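Local coordinates for glyoxalase-like domain protein (Staphylococcus aureus, PDB 3P8A) that is of unknown function but carries a glyoxalase-like domain, which suggests kinship with the vicinal oxygen chelate (VOC) proteins, at residues A[23-28]-A[66-71]; A[62-67]-A[182-187]; A[160-165]-A[241-246]; A[194-199]-A[235-240]. All blocks are in the same frame, centred on the assembly; numbering follows the deposited sequence.

Interaction 1. Residues A[23-28]-A[66-71]; sequences LKFDHI and NENYIE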
# COMPACT_ATOMS: atom_id res chain seq x y z
N LEU A 23 11.16 -6.48 6.85
CA LEU A 23 10.05 -5.83 6.16
C LEU A 23 8.94 -6.81 5.89
O LEU A 23 9.20 -7.94 5.48
CB LEU A 23 10.49 -5.22 4.80
CG LEU A 23 11.55 -4.15 4.85
CD1 LEU A 23 11.96 -3.73 3.47
CD2 LEU A 23 11.06 -2.96 5.61
N LYS A 24 7.70 -6.37 6.08
CA LYS A 24 6.50 -7.17 5.80
C LYS A 24 5.50 -6.27 5.11
O LYS A 24 5.55 -5.05 5.27
CB LYS A 24 5.89 -7.73 7.09
CG LYS A 24 6.73 -8.78 7.79
CD LYS A 24 6.07 -9.19 9.09
CE LYS A 24 6.72 -10.39 9.72
NZ LYS A 24 6.06 -10.78 11.00
N PHE A 25 4.55 -6.86 4.37
CA PHE A 25 3.49 -6.10 3.71
C PHE A 25 2.55 -5.53 4.79
O PHE A 25 2.14 -6.26 5.68
CB PHE A 25 2.71 -7.04 2.75
CG PHE A 25 1.52 -6.40 2.10
CD1 PHE A 25 1.68 -5.58 0.99
CD2 PHE A 25 0.24 -6.58 2.60
CE1 PHE A 25 0.59 -4.95 0.41
CE2 PHE A 25 -0.85 -5.95 2.01
CZ PHE A 25 -0.67 -5.15 0.92
N ASP A 26 2.24 -4.22 4.73
CA ASP A 26 1.31 -3.64 5.69
C ASP A 26 -0.06 -3.41 5.09
O ASP A 26 -1.05 -3.94 5.59
CB ASP A 26 1.85 -2.34 6.30
CG ASP A 26 1.11 -2.00 7.59
OD1 ASP A 26 1.30 -2.73 8.59
OD2 ASP A 26 0.36 -1.00 7.59
N HIS A 27 -0.14 -2.59 4.04
CA HIS A 27 -1.42 -2.30 3.45
C HIS A 27 -1.29 -1.86 2.00
O HIS A 27 -0.19 -1.57 1.55
CB HIS A 27 -2.24 -1.28 4.31
CG HIS A 27 -1.61 0.07 4.51
ND1 HIS A 27 -0.71 0.31 5.52
CD2 HIS A 27 -1.82 1.22 3.84
CE1 HIS A 27 -0.41 1.59 5.45
NE2 HIS A 27 -1.03 2.17 4.43
N ILE A 28 -2.41 -1.91 1.27
CA ILE A 28 -2.52 -1.43 -0.09
C ILE A 28 -3.51 -0.27 -0.07
O ILE A 28 -4.50 -0.34 0.65
CB ILE A 28 -2.89 -2.55 -1.13
CG1 ILE A 28 -2.87 -2.00 -2.57
CG2 ILE A 28 -4.20 -3.30 -0.79
CD1 ILE A 28 -2.69 -3.08 -3.65
N ASN A 66 -5.60 -9.94 7.55
CA ASN A 66 -4.90 -10.74 8.56
C ASN A 66 -3.48 -10.20 8.74
O ASN A 66 -2.59 -10.49 7.93
CB ASN A 66 -4.91 -12.24 8.15
CG ASN A 66 -4.49 -13.21 9.24
OD1 ASN A 66 -4.11 -12.85 10.36
ND2 ASN A 66 -4.54 -14.50 8.92
N GLU A 67 -3.30 -9.33 9.76
CA GLU A 67 -2.05 -8.65 10.10
C GLU A 67 -1.61 -7.67 8.98
O GLU A 67 -0.49 -7.15 8.96
CB GLU A 67 -0.94 -9.64 10.53
CG GLU A 67 -1.27 -10.37 11.82
CD GLU A 67 -0.39 -11.57 12.13
OE1 GLU A 67 -0.85 -12.72 11.95
OE2 GLU A 67 0.76 -11.35 12.58
N ASN A 68 -2.56 -7.39 8.07
CA ASN A 68 -2.45 -6.46 6.95
C ASN A 68 -3.86 -6.03 6.56
O ASN A 68 -4.83 -6.61 7.05
CB ASN A 68 -1.65 -7.05 5.76
CG ASN A 68 -2.00 -8.46 5.39
OD1 ASN A 68 -1.12 -9.34 5.30
ND2 ASN A 68 -3.27 -8.72 5.17
N TYR A 69 -3.99 -4.97 5.76
CA TYR A 69 -5.31 -4.48 5.43
C TYR A 69 -5.37 -3.77 4.12
O TYR A 69 -4.35 -3.53 3.48
CB TYR A 69 -5.85 -3.56 6.56
CG TYR A 69 -5.02 -2.33 6.85
CD1 TYR A 69 -5.42 -1.08 6.39
CD2 TYR A 69 -3.86 -2.40 7.63
CE1 TYR A 69 -4.67 0.07 6.67
CE2 TYR A 69 -3.11 -1.26 7.92
CZ TYR A 69 -3.51 -0.03 7.43
OH TYR A 69 -2.78 1.09 7.72
N ILE A 70 -6.59 -3.41 3.72
CA ILE A 70 -6.86 -2.60 2.55
C ILE A 70 -7.24 -1.24 3.09
O ILE A 70 -8.17 -1.13 3.90
CB ILE A 70 -8.01 -3.19 1.68
CG1 ILE A 70 -7.68 -4.64 1.23
CG2 ILE A 70 -8.25 -2.27 0.46
CD1 ILE A 70 -8.92 -5.50 0.82
N GLU A 71 -6.54 -0.19 2.63
CA GLU A 71 -6.87 1.17 2.99
C GLU A 71 -7.61 1.80 1.83
O GLU A 71 -7.05 1.98 0.76
CB GLU A 71 -5.63 1.98 3.39
CG GLU A 71 -6.00 3.35 3.94
CD GLU A 71 -4.88 4.36 4.08
OE1 GLU A 71 -3.82 4.16 3.46
OE2 GLU A 71 -5.10 5.40 4.75
O HOH W 1 1.67 -9.06 5.76
O HOH W 2 -1.23 4.73 3.98

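Interaction 2. Residues A[62-67]-A[182-187]; sequences LGYINE and QKYFQK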
# COMPACT_ATOMS: atom_id res chain seq x y z
N LEU A 62 -11.27 1.03 6.35
CA LEU A 62 -10.32 -0.06 6.40
C LEU A 62 -10.92 -1.42 6.31
O LEU A 62 -11.92 -1.71 6.95
CB LEU A 62 -9.46 0.07 7.68
CG LEU A 62 -8.98 1.51 7.98
CD1 LEU A 62 -8.68 1.71 9.44
CD2 LEU A 62 -7.78 1.90 7.11
N GLY A 63 -10.34 -2.24 5.43
CA GLY A 63 -10.69 -3.63 5.23
C GLY A 63 -9.59 -4.48 5.85
O GLY A 63 -8.57 -4.75 5.20
N TYR A 64 -9.76 -4.85 7.14
CA TYR A 64 -8.76 -5.66 7.84
C TYR A 64 -8.81 -7.10 7.36
O TYR A 64 -9.87 -7.74 7.39
CB TYR A 64 -8.94 -5.58 9.37
CG TYR A 64 -8.64 -4.22 9.95
CD1 TYR A 64 -7.33 -3.80 10.15
CD2 TYR A 64 -9.66 -3.37 10.34
CE1 TYR A 64 -7.04 -2.56 10.72
CE2 TYR A 64 -9.39 -2.12 10.91
CZ TYR A 64 -8.08 -1.73 11.10
OH TYR A 64 -7.80 -0.50 11.67
N ILE A 65 -7.67 -7.61 6.90
CA ILE A 65 -7.56 -8.97 6.41
C ILE A 65 -6.94 -9.83 7.51
O ILE A 65 -7.67 -10.34 8.36
CB ILE A 65 -6.83 -9.04 5.02
CG1 ILE A 65 -7.45 -8.07 4.00
CG2 ILE A 65 -6.79 -10.46 4.47
CD1 ILE A 65 -9.04 -8.30 3.69
N ASN A 66 -5.60 -9.94 7.55
CA ASN A 66 -4.90 -10.74 8.56
C ASN A 66 -3.48 -10.20 8.74
O ASN A 66 -2.59 -10.49 7.93
CB ASN A 66 -4.91 -12.24 8.15
CG ASN A 66 -4.49 -13.21 9.24
OD1 ASN A 66 -4.11 -12.85 10.36
ND2 ASN A 66 -4.54 -14.50 8.92
N GLU A 67 -3.30 -9.33 9.76
CA GLU A 67 -2.05 -8.65 10.10
C GLU A 67 -1.61 -7.67 8.98
O GLU A 67 -0.49 -7.15 8.96
CB GLU A 67 -0.94 -9.64 10.53
CG GLU A 67 -1.27 -10.37 11.82
CD GLU A 67 -0.39 -11.57 12.13
OE1 GLU A 67 -0.85 -12.72 11.95
OE2 GLU A 67 0.76 -11.35 12.58
N GLN A 182 -7.33 -7.74 16.20
CA GLN A 182 -7.78 -9.13 15.96
C GLN A 182 -9.30 -9.23 15.86
O GLN A 182 -9.78 -10.08 15.12
CB GLN A 182 -7.21 -10.12 17.01
CG GLN A 182 -7.70 -9.91 18.45
CD GLN A 182 -7.05 -10.81 19.48
OE1 GLN A 182 -5.97 -11.38 19.27
NE2 GLN A 182 -7.68 -10.91 20.64
N LYS A 183 -10.04 -8.34 16.56
CA LYS A 183 -11.50 -8.29 16.55
C LYS A 183 -12.04 -7.91 15.16
O LYS A 183 -13.19 -8.23 14.85
CB LYS A 183 -12.05 -7.34 17.64
CG LYS A 183 -11.60 -5.88 17.50
CD LYS A 183 -12.49 -4.90 18.24
CE LYS A 183 -11.90 -4.37 19.52
NZ LYS A 183 -10.68 -3.54 19.29
N TYR A 184 -11.21 -7.23 14.34
CA TYR A 184 -11.52 -6.77 12.98
C TYR A 184 -10.98 -7.66 11.86
O TYR A 184 -11.46 -7.55 10.73
CB TYR A 184 -11.05 -5.32 12.76
CG TYR A 184 -11.53 -4.31 13.78
CD1 TYR A 184 -12.89 -4.19 14.07
CD2 TYR A 184 -10.65 -3.44 14.40
CE1 TYR A 184 -13.35 -3.26 15.00
CE2 TYR A 184 -11.09 -2.51 15.33
CZ TYR A 184 -12.44 -2.42 15.63
OH TYR A 184 -12.88 -1.50 16.55
N PHE A 185 -9.98 -8.54 12.15
CA PHE A 185 -9.39 -9.42 11.14
C PHE A 185 -10.40 -10.41 10.57
O PHE A 185 -11.16 -11.03 11.32
CB PHE A 185 -8.15 -10.17 11.68
CG PHE A 185 -6.91 -9.37 12.04
CD1 PHE A 185 -6.75 -8.06 11.60
CD2 PHE A 185 -5.90 -9.94 12.81
CE1 PHE A 185 -5.60 -7.32 11.92
CE2 PHE A 185 -4.75 -9.20 13.14
CZ PHE A 185 -4.61 -7.90 12.69
N GLN A 186 -10.39 -10.55 9.24
CA GLN A 186 -11.30 -11.46 8.53
C GLN A 186 -10.41 -12.57 8.03
O GLN A 186 -9.91 -12.52 6.90
CB GLN A 186 -12.00 -10.71 7.38
CG GLN A 186 -12.77 -9.50 7.86
CD GLN A 186 -13.19 -8.64 6.71
OE1 GLN A 186 -14.12 -8.98 5.97
NE2 GLN A 186 -12.52 -7.49 6.56
N LYS A 187 -10.15 -13.54 8.91
CA LYS A 187 -9.22 -14.64 8.74
C LYS A 187 -9.52 -15.72 7.68
O LYS A 187 -8.66 -16.57 7.41
CB LYS A 187 -8.75 -15.18 10.09
CG LYS A 187 -7.86 -14.17 10.80
CD LYS A 187 -7.34 -14.63 12.15
CE LYS A 187 -6.43 -13.59 12.75
NZ LYS A 187 -5.90 -14.01 14.08
O HOH W 3 -3.16 -13.82 12.89

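Interaction 3. Residues A[160-165]-A[241-246]; sequences DEIKPP and KVSKYH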
# COMPACT_ATOMS: atom_id res chain seq x y z
N ASP A 160 10.58 6.97 -12.27
CA ASP A 160 9.80 5.91 -11.66
C ASP A 160 8.61 5.65 -12.53
O ASP A 160 7.79 6.55 -12.70
CB ASP A 160 9.30 6.29 -10.24
CG ASP A 160 10.35 6.38 -9.16
OD1 ASP A 160 11.11 5.40 -8.98
OD2 ASP A 160 10.38 7.41 -8.44
N GLU A 161 8.48 4.44 -13.08
CA GLU A 161 7.25 4.11 -13.79
C GLU A 161 6.18 3.89 -12.71
O GLU A 161 5.02 4.29 -12.87
CB GLU A 161 7.40 2.81 -14.61
CG GLU A 161 8.19 2.98 -15.89
CD GLU A 161 7.55 3.84 -16.96
OE1 GLU A 161 6.31 4.02 -16.93
OE2 GLU A 161 8.31 4.32 -17.84
N ILE A 162 6.59 3.30 -11.60
CA ILE A 162 5.75 2.89 -10.47
C ILE A 162 6.08 3.70 -9.25
O ILE A 162 7.25 3.83 -8.91
CB ILE A 162 5.98 1.35 -10.21
CG1 ILE A 162 5.61 0.51 -11.41
CG2 ILE A 162 5.30 0.85 -8.93
CD1 ILE A 162 4.15 0.75 -11.97
N LYS A 163 5.04 4.20 -8.56
CA LYS A 163 5.30 4.97 -7.35
C LYS A 163 5.95 4.03 -6.35
O LYS A 163 5.42 2.94 -6.11
CB LYS A 163 4.01 5.57 -6.75
CG LYS A 163 4.29 6.60 -5.66
CD LYS A 163 4.55 7.95 -6.26
CE LYS A 163 4.62 9.01 -5.19
NZ LYS A 163 4.73 10.34 -5.82
N PRO A 164 7.14 4.40 -5.80
CA PRO A 164 7.81 3.50 -4.87
C PRO A 164 6.98 3.17 -3.64
O PRO A 164 6.44 4.09 -3.00
CB PRO A 164 9.08 4.29 -4.45
CG PRO A 164 9.33 5.22 -5.59
CD PRO A 164 7.94 5.64 -6.00
N PRO A 165 6.93 1.89 -3.24
CA PRO A 165 6.30 1.53 -1.96
C PRO A 165 6.99 2.32 -0.83
O PRO A 165 8.16 2.69 -0.95
CB PRO A 165 6.61 0.04 -1.81
CG PRO A 165 6.79 -0.44 -3.20
CD PRO A 165 7.49 0.69 -3.91
N LYS A 241 1.04 -2.12 -21.07
CA LYS A 241 0.94 -0.86 -21.79
C LYS A 241 0.67 0.25 -20.77
O LYS A 241 0.82 1.43 -21.08
CB LYS A 241 -0.16 -0.93 -22.87
CG LYS A 241 0.12 -1.99 -23.95
CD LYS A 241 0.27 -1.44 -25.40
CE LYS A 241 0.96 -2.42 -26.33
NZ LYS A 241 1.95 -1.75 -27.21
N VAL A 242 0.36 -0.14 -19.52
CA VAL A 242 0.14 0.79 -18.40
C VAL A 242 1.21 0.58 -17.30
O VAL A 242 1.78 -0.51 -17.20
CB VAL A 242 -1.29 0.63 -17.78
CG1 VAL A 242 -2.38 0.95 -18.78
CG2 VAL A 242 -1.52 -0.76 -17.20
N SER A 243 1.48 1.62 -16.51
CA SER A 243 2.34 1.51 -15.33
C SER A 243 1.45 1.78 -14.11
O SER A 243 1.09 2.92 -13.82
CB SER A 243 3.52 2.47 -15.40
OG SER A 243 4.53 1.97 -16.26
N LYS A 244 1.07 0.71 -13.40
CA LYS A 244 0.20 0.84 -12.22
C LYS A 244 0.10 -0.39 -11.32
O LYS A 244 0.32 -1.52 -11.78
CB LYS A 244 -1.24 1.29 -12.66
CG LYS A 244 -1.99 0.29 -13.53
CD LYS A 244 -3.40 0.80 -13.77
CE LYS A 244 -4.33 -0.25 -14.29
NZ LYS A 244 -5.67 0.32 -14.58
N TYR A 245 -0.31 -0.16 -10.06
CA TYR A 245 -0.68 -1.19 -9.10
C TYR A 245 -2.03 -1.66 -9.65
O TYR A 245 -2.97 -0.86 -9.74
CB TYR A 245 -0.81 -0.57 -7.69
CG TYR A 245 0.55 -0.26 -7.10
CD1 TYR A 245 1.30 -1.24 -6.46
CD2 TYR A 245 1.11 1.01 -7.22
CE1 TYR A 245 2.57 -0.97 -5.96
CE2 TYR A 245 2.40 1.29 -6.75
CZ TYR A 245 3.12 0.29 -6.12
OH TYR A 245 4.37 0.54 -5.64
N HIS A 246 -2.05 -2.88 -10.17
CA HIS A 246 -3.15 -3.43 -10.94
C HIS A 246 -4.17 -4.28 -10.20
O HIS A 246 -5.36 -4.05 -10.35
CB HIS A 246 -2.54 -4.18 -12.13
CG HIS A 246 -3.54 -4.87 -13.02
ND1 HIS A 246 -4.21 -4.17 -14.01
CD2 HIS A 246 -3.85 -6.18 -13.10
CE1 HIS A 246 -4.92 -5.08 -14.67
NE2 HIS A 246 -4.76 -6.31 -14.14

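Interaction 4. Residues A[194-199]-A[235-240]; sequences VIVKSK and FRIEDG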
# COMPACT_ATOMS: atom_id res chain seq x y z
N VAL A 194 0.41 -9.28 -5.07
CA VAL A 194 0.15 -7.93 -5.53
C VAL A 194 0.75 -7.89 -6.92
O VAL A 194 1.93 -8.23 -7.12
CB VAL A 194 0.71 -6.83 -4.59
CG1 VAL A 194 0.57 -5.43 -5.22
CG2 VAL A 194 -0.01 -6.86 -3.26
N ILE A 195 -0.12 -7.58 -7.90
CA ILE A 195 0.28 -7.49 -9.28
C ILE A 195 0.43 -6.04 -9.70
O ILE A 195 -0.51 -5.22 -9.56
CB ILE A 195 -0.62 -8.33 -10.24
CG1 ILE A 195 -0.61 -9.82 -9.84
CG2 ILE A 195 -0.09 -8.19 -11.69
CD1 ILE A 195 -1.43 -10.78 -10.80
N VAL A 196 1.61 -5.73 -10.24
CA VAL A 196 2.00 -4.42 -10.72
C VAL A 196 2.27 -4.54 -12.22
O VAL A 196 2.96 -5.48 -12.66
CB VAL A 196 3.27 -3.92 -9.95
CG1 VAL A 196 3.79 -2.61 -10.51
CG2 VAL A 196 3.01 -3.80 -8.45
N LYS A 197 1.67 -3.62 -13.01
CA LYS A 197 1.91 -3.56 -14.44
C LYS A 197 2.95 -2.46 -14.62
O LYS A 197 2.80 -1.39 -14.01
CB LYS A 197 0.60 -3.30 -15.21
CG LYS A 197 -0.02 -4.62 -15.66
CD LYS A 197 -1.37 -4.51 -16.29
CE LYS A 197 -1.76 -5.85 -16.89
NZ LYS A 197 -3.06 -5.81 -17.60
N SER A 198 4.03 -2.72 -15.37
CA SER A 198 5.05 -1.69 -15.57
C SER A 198 5.47 -1.55 -17.03
O SER A 198 5.73 -2.56 -17.69
CB SER A 198 6.27 -1.96 -14.71
OG SER A 198 7.25 -0.96 -14.95
N LYS A 199 5.64 -0.30 -17.49
CA LYS A 199 6.13 -0.05 -18.86
C LYS A 199 7.64 -0.20 -18.92
O LYS A 199 8.23 -0.13 -20.01
CB LYS A 199 5.70 1.33 -19.37
CG LYS A 199 4.23 1.43 -19.71
CD LYS A 199 3.86 2.83 -20.21
CE LYS A 199 3.64 3.81 -19.09
NZ LYS A 199 3.19 5.13 -19.63
N PHE A 235 5.14 -10.43 -5.14
CA PHE A 235 5.05 -9.17 -5.86
C PHE A 235 5.34 -9.48 -7.30
O PHE A 235 6.47 -9.83 -7.65
CB PHE A 235 6.03 -8.12 -5.29
CG PHE A 235 5.71 -7.81 -3.86
CD1 PHE A 235 4.64 -6.97 -3.53
CD2 PHE A 235 6.37 -8.48 -2.82
CE1 PHE A 235 4.30 -6.74 -2.19
CE2 PHE A 235 6.01 -8.25 -1.49
CZ PHE A 235 4.98 -7.38 -1.19
N ARG A 236 4.30 -9.45 -8.13
CA ARG A 236 4.45 -9.74 -9.53
C ARG A 236 4.49 -8.46 -10.31
O ARG A 236 3.53 -7.69 -10.26
CB ARG A 236 3.33 -10.69 -10.03
CG ARG A 236 3.44 -10.98 -11.54
CD ARG A 236 2.56 -12.13 -11.95
NE ARG A 236 3.07 -13.38 -11.39
CZ ARG A 236 2.58 -14.59 -11.61
NH1 ARG A 236 1.52 -14.74 -12.39
NH2 ARG A 236 3.14 -15.65 -11.06
N ILE A 237 5.61 -8.21 -11.01
CA ILE A 237 5.81 -7.06 -11.89
C ILE A 237 5.70 -7.64 -13.29
O ILE A 237 6.48 -8.52 -13.65
CB ILE A 237 7.18 -6.33 -11.70
CG1 ILE A 237 7.59 -6.13 -10.20
CG2 ILE A 237 7.30 -5.03 -12.54
CD1 ILE A 237 6.65 -5.28 -9.31
N GLU A 238 4.69 -7.23 -14.04
CA GLU A 238 4.48 -7.71 -15.37
C GLU A 238 4.50 -6.59 -16.39
O GLU A 238 4.15 -5.45 -16.08
CB GLU A 238 3.26 -8.64 -15.50
CG GLU A 238 1.92 -8.04 -15.14
CD GLU A 238 0.76 -9.02 -15.24
OE1 GLU A 238 -0.38 -8.55 -15.42
OE2 GLU A 238 0.99 -10.24 -15.10
N ASP A 239 4.95 -6.92 -17.59
CA ASP A 239 5.01 -5.98 -18.70
C ASP A 239 3.58 -5.55 -19.02
O ASP A 239 2.67 -6.37 -18.99
CB ASP A 239 5.59 -6.68 -19.94
CG ASP A 239 7.06 -7.04 -19.82
OD1 ASP A 239 7.77 -6.37 -19.05
OD2 ASP A 239 7.49 -7.99 -20.51
N GLY A 240 3.39 -4.27 -19.28
CA GLY A 240 2.08 -3.76 -19.64
C GLY A 240 2.16 -2.51 -20.46
O GLY A 240 3.22 -1.88 -20.55
O HOH W 4 8.03 -3.54 -18.99

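Interaction 1. Residues A[23-28]-A[66-71]
H27 and Y69 lie side by side, with H27 CB 3.5 Å from the centroid of the Y69 ring and straight over its face. The H27 chi1 of 61° sets CG between the backbone N and the carbonyl carbon and the imidazole beside Y69. The ring planes are 18° from parallel but barely overlap, and Y69 OH, which also bonds a glycerol probably from crystallisation, sits over the imidazole face toward its rim. At the edge, H27 ND1 gives a 2.7 Å hydrogen bond to the anti lone pair of D26 OD2. A water in plane, 2.6 Å from H27 NE2, donates to E71 OE1; N60 and the glycerol bind E71 OE2. The F25 ring takes N68 CB at its edge, 3.7 Å from F25 CD2.

In VOC-type modules the first and fourth strands are parallel neighbours, as 24-31 and 69-75 are here; in metal-dependent relatives they carry metal ligands. Y69 N to D26 O (3.1 Å) and E71 N to I28 O (2.8 Å) join them, with a weak bond from I28 N to Y69 O. D26 and H27 both face C111 in a classic beta bulge. On the other side of the sheet, I28 CG2 meets I70 CG1 at 4.2 Å.

Interaction 2. Residues A[62-67]-A[182-187]
Q186 extends its side-chain amide to Y64 and gives a hydrogen bond from NE2 to the carbonyl oxygen, Y64 O, 2.8 Å away and somewhat bent, 137° at the hydrogen. The donor stands out of the carbonyl plane. The backbone N of Q186 adds weak bonds to Y64 O and to I65 O, the latter 2.9 Å long, while Q186 OE1 takes the backbone N of K46. In what is probably a two-sheet fold of the glyoxalase-like (VOC) type, the loop from helix 176-181, which leads across to the first strand of the second sheet, is laid here against the end of strand 58-64 in the first, so Q186 ties three pieces of chain together.

The aromatic packing lies further out. The F185 ring has E67 N over one face, 3.5 Å from F185 CZ, with N66 CA over the same face; Q182 N covers the opposite one. Y64 CB meets this ring at its edge, 4.0 Å from F185 CD1. With CG anti to the carbonyl carbon (chi1 -67°), Y64 swings its ring alongside Y184, and Y64 CD2 touches Y184 CB at 3.4 Å. The two planes are 19° apart but slid past each other. On the exposed side K187 crosses N66 at about a right angle, and a single water takes a hydrogen bond from K187 NZ while giving its own two to N66 OD1 and E67 OE1.

Interaction 3. Residues A[160-165]-A[241-246]
Y245 directs its hydroxyl at loop 160-165 and donates from OH to the carbonyl oxygen of K163, 2.7 Å away. The C=O...OH angle is 178°, and the acceptor lies in the plane of the ring, at its edge. I162 slants across the same ring: its CG2 comes within 3.6 Å of Y245 CZ. From another part of the loop P165 brings CG and CD up to the hydroxyl, with CD 3.6 Å from Y245 OH. Further back along the loop, S243 OG donates to E161 OE1 at 2.8 Å, approaching on the anti side and 33° out of the carboxylate plane. The bend of E161 at chi2 (-67°) brings OE1 round to the serine hydroxyl. Between the two polar bonds, I162 CD1 fits against the backbone, 3.4 Å from K244 N.

These contacts join the two sheets of what is probably a glyoxalase-like (VOC-type) fold. Loop 160-165 connects strands 147-155 and 166-170 of the first, whereas S243 just precedes, and Y245 lies near the start of, strand 244-252 in the second. That strand is held in place by backbone hydrogen bonds between K244 and K197 and between H246 and I195, and S243 OG has K199 N as a second partner.

On the loop side, P164 O is bound by N109 ND2, and K163 NZ is hydrogen-bonded to G91 O. W208 of helix 201-212 packs on both P165 and Y245; F107 and I110 of strand 106-113 also touch Y245.

Interaction 4. Residues A[194-199]-A[235-240]
V194 O begins a ladder of backbone hydrogen bonds by accepting from R236 N. V196 N to R236 O, at 2.7 Å, carries it on, followed by E238 N to V196 O and S198 N to E238 O. The last, G240 N to S198 O, is weak at 3.3 Å, and a water beside it spans S198 O and D239 OD1. The strands run parallel, 28° apart, with helix 201-212 and two strands between them in the chain, consistent with the first and fourth strands of a βαβββ module of the VOC type.

Apolar contacts fill the face of V194, V196, F235 and I237. V196 CB meets I237 CD1 at 3.7 Å, and V194 CB meets F235 CD1 at 4.1 Å. W208 of the helix covers V196, F235 and I237.

The other face carries I195, R236, K197 and E238. E238 has CG between its backbone N and carbonyl carbon (chi1 60°), which leans the carboxylate across the neighbouring strand: E238 CD packs on I195 CG2 at 3.7 Å, and E238 OE1 on K197 CE at 3.4 Å. K197 NZ stays 4.4 Å from E238 OE1, beyond a salt bridge. R236 instead makes a salt bridge to D225 and a cation-pi contact with Y223. At the strand end D239 forms a salt bridge with R201. The backbone ladder thus sets the register and the apolar face packs against the helix; attraction between K197 and E238 probably adds little.

How the interactions relate
Interactions 1 and 4 are counterparts: each pairs the parallel first and fourth strands of a four-strand unit, one in each sheet, with centres about 19 Å apart. They touch where F25 CE1 meets V194 CG2 at 4.2 Å. Interaction 2 shares N66 and E67 with interaction 1, and I70 N probably bonds to G63 O (2.8 Å), so strand 58-64 adds to the sheet beside 69-75, and loop 182-187 packs on its end. Interaction 3 borders interaction 4, centres about 8 Å apart, through a probable bond between K244 O and K197 N (2.8 Å); it and interaction 2 lie on opposite sides of the chain's centre. Glycerol, probably from crystallisation, lies about 3 Å from the E71 side chain (nearest atoms) and may mark a pocket.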